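Glutaredoxin 2 (Salmonella enterica subsp. enterica serovar Typhimurium, PDB 3IR4) binds glutathione and, as a glutaredoxin, probably catalyses glutathione-dependent thiol-disulfide exchange. Local coordinates at residues 128-132 against 133-137; 152-155 against 156-159. All coordinates share one frame; numbering follows the deposited sequence.

Interaction 1 (128-132 against 133-137); sequences KKEAS and SGSFD. With GSH (glutathione), chain B.
The carboxylate of E130 reaches across the turn to the start of the next helix, where its OE2 accepts the backbone N-H of F136 at 2.8 Å. The bond is nearly straight (167° at the hydrogen) and uses the anti lone pair of OE2. A water, 2.8 Å from the same E130 OE2, donates to it, accepts from D137 N and pairs with S135 OG, so the carboxylate meets one N-H directly and the next through solvent. On the backbone, S133 N donates to K129 O at 2.9 Å; K129 O also accepts from S132 N at the last turn of helix 119-133. K128 does not touch 133-137; its NZ lies 2.9 Å from glutathione O32 and is hydrogen-bonded to Y124 OH. G134 leaves helical angles with positive phi, and its carbonyl O lies 3.4 Å from E130 CA in a C-H...O contact. Packing follows from the path of E130: with CG anti to its carbonyl carbon (chi1 -73°) and the chain extended beyond, CG sits over one face of F136, 3.8 Å from the ring centroid and 11° off the normal, a CH-pi contact. K129 CB approaches the ring obliquely, 3.7 Å from F136 CZ, while L105 and P106 of helix 101-108 also touch F136. The motif is a capped helix start in the GST-like C-terminal domain: E130 OE2 takes the N-H of F136, and S135 OG, the N-cap, that of N138.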
ATOM      1  N   LYS A 128       3.544 -11.740  15.488  1.00  5.29           N
ATOM      2  CA  LYS A 128       4.701 -10.969  15.081  1.00  5.60           C
ATOM      3  C   LYS A 128       4.516  -9.481  15.345  1.00  5.19           C
ATOM      4  O   LYS A 128       5.403  -8.829  15.879  1.00  6.68           O
ATOM      5  CB  LYS A 128       4.945 -11.188  13.600  1.00  7.59           C
ATOM      6  CG  LYS A 128       6.085 -10.378  13.056  1.00 10.98           C
ATOM      7  CD  LYS A 128       6.176 -10.454  11.584  1.00 16.00           C
ATOM      8  CE  LYS A 128       6.661 -11.763  11.169  1.00 17.87           C
ATOM      9  NZ  LYS A 128       6.745 -11.712   9.695  1.00 20.28           N
ATOM     10  N   LYS A 129       3.362  -8.940  14.994  1.00  4.81           N
ATOM     11  CA  LYS A 129       3.157  -7.514  15.168  1.00  4.96           C
ATOM     12  C   LYS A 129       3.025  -7.161  16.640  1.00  4.55           C
ATOM     13  O   LYS A 129       3.588  -6.159  17.102  1.00  5.60           O
ATOM     14  CB  LYS A 129       1.941  -7.031  14.382  1.00  4.88           C
ATOM     15  CG  LYS A 129       2.078  -7.229  12.873  1.00  7.24           C
ATOM     16  CD  LYS A 129       3.311  -6.537  12.274  1.00  9.74           C
ATOM     17  CE  LYS A 129       3.390  -6.693  10.795  1.00 12.79           C
ATOM     18  NZ  LYS A 129       4.666  -6.111  10.284  1.00 17.16           N
ATOM     19  N   GLU A 130       2.301  -7.954  17.414  1.00  4.65           N
ATOM     20  CA  GLU A 130       2.129  -7.640  18.833  1.00  5.12           C
ATOM     21  C   GLU A 130       3.424  -7.734  19.631  1.00  5.07           C
ATOM     22  O   GLU A 130       3.586  -7.029  20.624  1.00  5.92           O
ATOM     23  CB  GLU A 130       1.023  -8.500  19.462  1.00  5.14           C
ATOM     24  CG  GLU A 130      -0.369  -8.072  19.023  1.00  6.14           C
ATOM     25  CD  GLU A 130      -1.462  -8.579  19.931  1.00  6.55           C
ATOM     26  OE1 GLU A 130      -1.479  -9.804  20.230  1.00  9.46           O
ATOM     27  OE2 GLU A 130      -2.316  -7.776  20.356  1.00  8.36           O
ATOM     28  N   ALA A 131       4.362  -8.560  19.166  1.00  4.94           N
ATOM     29  CA  ALA A 131       5.676  -8.707  19.800  1.00  5.67           C
ATOM     30  C   ALA A 131       6.622  -7.576  19.461  1.00  4.97           C
ATOM     31  O   ALA A 131       7.727  -7.497  19.991  1.00  7.32           O
ATOM     32  CB  ALA A 131       6.314 -10.019  19.398  1.00  7.52           C
ATOM     33  N   SER A 132       6.169  -6.683  18.596  0.70  5.41           N
ATOM     34  CA  SER A 132       6.983  -5.584  18.120  0.70  5.71           C
ATOM     35  C   SER A 132       6.447  -4.202  18.451  0.70  4.39           C
ATOM     36  O   SER A 132       7.191  -3.360  18.930  0.70  4.95           O
ATOM     37  CB  SER A 132       7.163  -5.695  16.606  0.70  5.74           C
ATOM     38  OG  SER A 132       8.146  -4.797  16.150  0.70  7.96           O
ATOM     39  N   SER A 133       5.161  -3.980  18.204  1.00  4.55           N
ATOM     40  CA  SER A 133       4.564  -2.658  18.301  1.00  5.11           C
ATOM     41  C   SER A 133       3.406  -2.541  19.250  1.00  4.54           C
ATOM     42  O   SER A 133       2.768  -1.504  19.312  1.00  5.99           O
ATOM     43  CB  SER A 133       4.265  -2.080  16.929  1.00  5.59           C
ATOM     44  OG  SER A 133       3.312  -2.820  16.257  1.00  7.98           O
ATOM     45  N   GLY A 134       3.167  -3.575  20.038  1.00  5.26           N
ATOM     46  CA  GLY A 134       2.192  -3.481  21.121  1.00  5.82           C
ATOM     47  C   GLY A 134       0.861  -4.113  20.884  1.00  4.43           C
ATOM     48  O   GLY A 134       0.597  -4.729  19.863  1.00  6.15           O
ATOM     49  N   SER A 135       0.011  -3.940  21.892  1.00  5.20           N
ATOM     50  CA  SER A 135      -1.276  -4.600  21.954  1.00  5.17           C
ATOM     51  C   SER A 135      -2.301  -4.098  20.965  1.00  4.72           C
ATOM     52  O   SER A 135      -2.658  -2.920  20.970  1.00  5.28           O
ATOM     53  CB  SER A 135      -1.805  -4.424  23.384  1.00  6.13           C
ATOM     54  OG  SER A 135      -3.181  -4.772  23.500  1.00  6.67           O
ATOM     55  N   PHE A 136      -2.852  -5.010  20.177  1.00  4.75           N
ATOM     56  CA  PHE A 136      -3.916  -4.681  19.254  1.00  4.69           C
ATOM     57  C   PHE A 136      -5.133  -4.184  20.018  1.00  5.13           C
ATOM     58  O   PHE A 136      -5.788  -3.230  19.584  1.00  5.14           O
ATOM     59  CB  PHE A 136      -4.299  -5.886  18.400  1.00  4.62           C
ATOM     60  CG  PHE A 136      -3.313  -6.247  17.323  1.00  4.84           C
ATOM     61  CD1 PHE A 136      -2.228  -5.441  16.962  1.00  5.08           C
ATOM     62  CD2 PHE A 136      -3.568  -7.370  16.558  1.00  6.04           C
ATOM     63  CE1 PHE A 136      -1.411  -5.803  15.916  1.00  5.52           C
ATOM     64  CE2 PHE A 136      -2.735  -7.714  15.516  1.00  6.45           C
ATOM     65  CZ  PHE A 136      -1.693  -6.907  15.172  1.00  6.46           C
ATOM     66  N   ASP A 137      -5.481  -4.811  21.143  1.00  5.15           N
ATOM     67  CA  ASP A 137      -6.655  -4.328  21.892  1.00  6.37           C
ATOM     68  C   ASP A 137      -6.463  -2.946  22.466  1.00  5.61           C
ATOM     69  O   ASP A 137      -7.388  -2.139  22.447  1.00  5.76           O
ATOM     70  CB  ASP A 137      -7.112  -5.326  22.946  1.00  7.10           C
ATOM     71  CG  ASP A 137      -8.073  -6.342  22.370  1.00  9.50           C
ATOM     72  OD1 ASP A 137      -9.081  -5.979  21.684  1.00 11.61           O
ATOM     73  OD2 ASP A 137      -7.861  -7.517  22.660  1.00 15.45           O
TER
HETATM   74  N1  GSH B 216      12.089  -2.482   1.285  1.00  9.58           N
HETATM   75  CA1 GSH B 216      11.007  -3.403   0.913  1.00  6.65           C
HETATM   76  C1  GSH B 216      10.311  -2.894  -0.320  1.00  6.11           C
HETATM   77  O11 GSH B 216      10.351  -1.651  -0.532  1.00  7.05           O
HETATM   78  O12 GSH B 216       9.719  -3.709  -1.053  1.00  5.86           O
HETATM   79  CB1 GSH B 216      10.045  -3.515   2.088  1.00  6.56           C
HETATM   80  CG1 GSH B 216       9.051  -4.656   1.880  1.00  6.00           C
HETATM   81  CD1 GSH B 216       8.326  -5.087   3.137  1.00  9.31           C
HETATM   82  OE1 GSH B 216       8.516  -4.415   4.288  1.00 10.72           O
HETATM   83  N2  GSH B 216       7.467  -6.073   3.067  1.00  8.44           N
HETATM   84  CA2 GSH B 216       6.840  -6.715   4.218  1.00  9.06           C
HETATM   85  C2  GSH B 216       7.391  -8.090   4.403  1.00  9.66           C
HETATM   86  O2  GSH B 216       7.686  -8.820   3.330  1.00 10.29           O
HETATM   87  CB2 GSH B 216       5.303  -6.767   4.060  1.00  9.96           C
HETATM   88  SG2 GSH B 216       4.448  -5.156   4.030  1.00 14.96           S
HETATM   89  N3  GSH B 216       7.523  -8.565   5.616  1.00 13.31           N
HETATM   90  CA3 GSH B 216       8.293  -9.751   5.894  1.00 16.22           C
HETATM   91  C3  GSH B 216       7.395 -10.784   6.460  1.00 16.51           C
HETATM   92  O31 GSH B 216       6.139 -10.622   6.360  1.00 19.65           O
HETATM   93  O32 GSH B 216       7.921 -11.786   7.009  1.00 14.14           O
HETATM   94  O   HOH W   1      -4.017  -7.089  22.408  0.70 10.11           O

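Interaction 2 (152-155 against 156-159); sequences DDLR and LLDK
L154 and L157 lie side by side and point the same way, their CD2 methyls 4.0 Å apart. Both are buried, and W92 of helix 87-97 and L182 of helix 173-185 touch the pair. Elsewhere on this helical segment, the guanidinium of R155 turns back to D152, meeting the single oxygen OD1 end-on with two nitrogens. R155 NH2 donates to the anti lone pair of D152 OD1 at 2.8 Å, while NH1 arrives from above the carboxylate plane, 59° out of it. This grip belongs to the R155 conformer described, one of two. K159 also folds back along the helix: a bend at its last torsion (chi4 61°) brings NZ to 3.1 Å from R155 O, from above the carbonyl plane. D158 CB rests 3.4 Å from that same R155 O, but its carboxylate turns to the start of helix 195-208, OD1 making weak bonds to K196 N and V197 N. The backbone supplies the frame, with L157 N to D153 O at 3.2 Å (173° at the hydrogen) and D158 N to L154 O at 2.9 Å. D153 carries its carboxylate to K95 and Y99. The chemistry is therefore divided within helix 143-160: L154 and L157 pack into the interior, D153 ties the helix to helix 87-97 and the residues just after it, and the bonds of R155 and K159 run within the helix itself.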
ATOM      1  N   ASP A 152      -7.267  15.212  11.398  1.00  6.97           N
ATOM      2  CA  ASP A 152      -6.525  16.470  11.437  1.00  7.35           C
ATOM      3  C   ASP A 152      -5.408  16.503  10.411  1.00  6.44           C
ATOM      4  O   ASP A 152      -5.256  17.492   9.699  1.00  8.00           O
ATOM      5  CB  ASP A 152      -5.945  16.715  12.833  1.00  8.69           C
ATOM      6  CG  ASP A 152      -7.002  17.025  13.893  1.00 11.95           C
ATOM      7  OD1 ASP A 152      -8.157  17.313  13.540  1.00 16.73           O
ATOM      8  OD2 ASP A 152      -6.642  16.989  15.091  1.00 17.30           O
ATOM      9  N   ASP A 153      -4.633  15.433  10.345  1.00  6.44           N
ATOM     10  CA  ASP A 153      -3.550  15.364   9.377  1.00  5.87           C
ATOM     11  C   ASP A 153      -4.060  15.409   7.936  1.00  6.24           C
ATOM     12  O   ASP A 153      -3.439  16.053   7.072  1.00  6.62           O
ATOM     13  CB  ASP A 153      -2.650  14.170   9.668  1.00  7.18           C
ATOM     14  CG  ASP A 153      -1.755  14.403  10.882  1.00  8.30           C
ATOM     15  OD1 ASP A 153      -1.456  15.575  11.191  1.00 12.09           O
ATOM     16  OD2 ASP A 153      -1.347  13.411  11.516  1.00  8.71           O
ATOM     17  N   LEU A 154      -5.184  14.748   7.662  1.00  5.83           N
ATOM     18  CA  LEU A 154      -5.762  14.760   6.332  1.00  5.79           C
ATOM     19  C   LEU A 154      -6.196  16.166   5.921  1.00  5.92           C
ATOM     20  O   LEU A 154      -6.170  16.477   4.732  1.00  6.41           O
ATOM     21  CB  LEU A 154      -6.922  13.773   6.191  1.00  5.64           C
ATOM     22  CG  LEU A 154      -6.570  12.294   6.226  1.00  6.30           C
ATOM     23  CD1 LEU A 154      -7.840  11.480   6.096  1.00  7.83           C
ATOM     24  CD2 LEU A 154      -5.594  11.882   5.121  1.00  6.85           C
ATOM     25  N   ARG A 155      -6.599  17.016   6.867  0.70  6.50           N
ATOM     26  CA  ARG A 155      -7.004  18.369   6.492  0.70  7.57           C
ATOM     27  C   ARG A 155      -5.819  19.169   5.903  0.70  7.40           C
ATOM     28  O   ARG A 155      -6.015  19.981   5.012  0.70  8.98           O
ATOM     29  CB  ARG A 155      -7.682  19.113   7.643  0.70  9.84           C
ATOM     30  CG  ARG A 155      -9.057  18.558   8.006  0.70 12.79           C
ATOM     31  CD  ARG A 155      -9.877  19.491   8.860  0.70 14.97           C
ATOM     32  NE  ARG A 155      -9.127  19.985  10.016  0.70 18.49           N
ATOM     33  CZ  ARG A 155      -9.044  19.367  11.192  0.70 21.11           C
ATOM     34  NH1 ARG A 155      -8.331  19.912  12.173  0.70 21.33           N
ATOM     35  NH2 ARG A 155      -9.666  18.212  11.399  0.70 23.08           N
ATOM     36  N   LEU A 156      -4.606  18.954   6.403  1.00  7.59           N
ATOM     37  CA  LEU A 156      -3.433  19.624   5.819  1.00  7.35           C
ATOM     38  C   LEU A 156      -3.152  19.002   4.451  1.00  7.17           C
ATOM     39  O   LEU A 156      -2.914  19.701   3.485  1.00  7.76           O
ATOM     40  CB  LEU A 156      -2.217  19.557   6.737  1.00  8.06           C
ATOM     41  CG  LEU A 156      -0.920  20.143   6.141  1.00  9.61           C
ATOM     42  CD1 LEU A 156      -1.044  21.613   5.737  1.00 12.73           C
ATOM     43  CD2 LEU A 156       0.237  19.967   7.123  1.00 12.21           C
ATOM     44  N   LEU A 157      -3.145  17.671   4.379  1.00  6.78           N
ATOM     45  CA  LEU A 157      -2.895  16.999   3.115  1.00  5.43           C
ATOM     46  C   LEU A 157      -3.816  17.511   2.008  1.00  6.00           C
ATOM     47  O   LEU A 157      -3.408  17.727   0.869  1.00  6.67           O
ATOM     48  CB  LEU A 157      -3.057  15.477   3.229  1.00  5.71           C
ATOM     49  CG  LEU A 157      -2.799  14.687   1.941  1.00  6.27           C
ATOM     50  CD1 LEU A 157      -1.355  14.754   1.506  1.00  8.22           C
ATOM     51  CD2 LEU A 157      -3.244  13.226   2.125  1.00  6.11           C
ATOM     52  N   ASP A 158      -5.059  17.744   2.362  1.00  5.87           N
ATOM     53  CA  ASP A 158      -6.043  18.254   1.427  1.00  6.42           C
ATOM     54  C   ASP A 158      -5.569  19.502   0.685  1.00  6.29           C
ATOM     55  O   ASP A 158      -5.870  19.694  -0.482  1.00  8.60           O
ATOM     56  CB  ASP A 158      -7.328  18.566   2.202  1.00  6.27           C
ATOM     57  CG  ASP A 158      -8.497  18.881   1.301  1.00  8.06           C
ATOM     58  OD1 ASP A 158      -8.963  17.947   0.621  1.00  8.75           O
ATOM     59  OD2 ASP A 158      -8.982  20.048   1.331  1.00 10.79           O
ATOM     60  N   LYS A 159      -4.898  20.380   1.409  1.00  6.52           N
ATOM     61  CA  LYS A 159      -4.413  21.636   0.831  1.00  7.37           C
ATOM     62  C   LYS A 159      -3.184  21.466  -0.058  1.00  8.06           C
ATOM     63  O   LYS A 159      -2.846  22.357  -0.832  1.00  9.71           O
ATOM     64  CB  LYS A 159      -4.144  22.613   1.964  1.00  7.88           C
ATOM     65  CG  LYS A 159      -5.413  22.910   2.791  1.00  9.40           C
ATOM     66  CD  LYS A 159      -5.154  23.839   3.934  1.00 11.27           C
ATOM     67  CE  LYS A 159      -6.420  24.099   4.765  1.00 13.29           C
ATOM     68  NZ  LYS A 159      -6.995  22.856   5.393  1.00 15.30           N
TER

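Overall arrangement
Interaction 1 comes first along the chain, and both lie in the helical C-terminal domain. Interaction 1 spans the turn between helices 119-133 and 136-141; interaction 2 lies within helix 143-160, the next helix after 136-141. Their centres are 28 Å apart and their nearest atoms about 17 Å, so they do not touch, and their centres lie 20 and 19 Å from the centre of the chain. Interaction 1 sits beside the glutathione pocket through K128, while interaction 2 is buried on one side against helices 87-97 and 173-185. The domain thus borders the ligand at the first contact and packs helix on helix at the second.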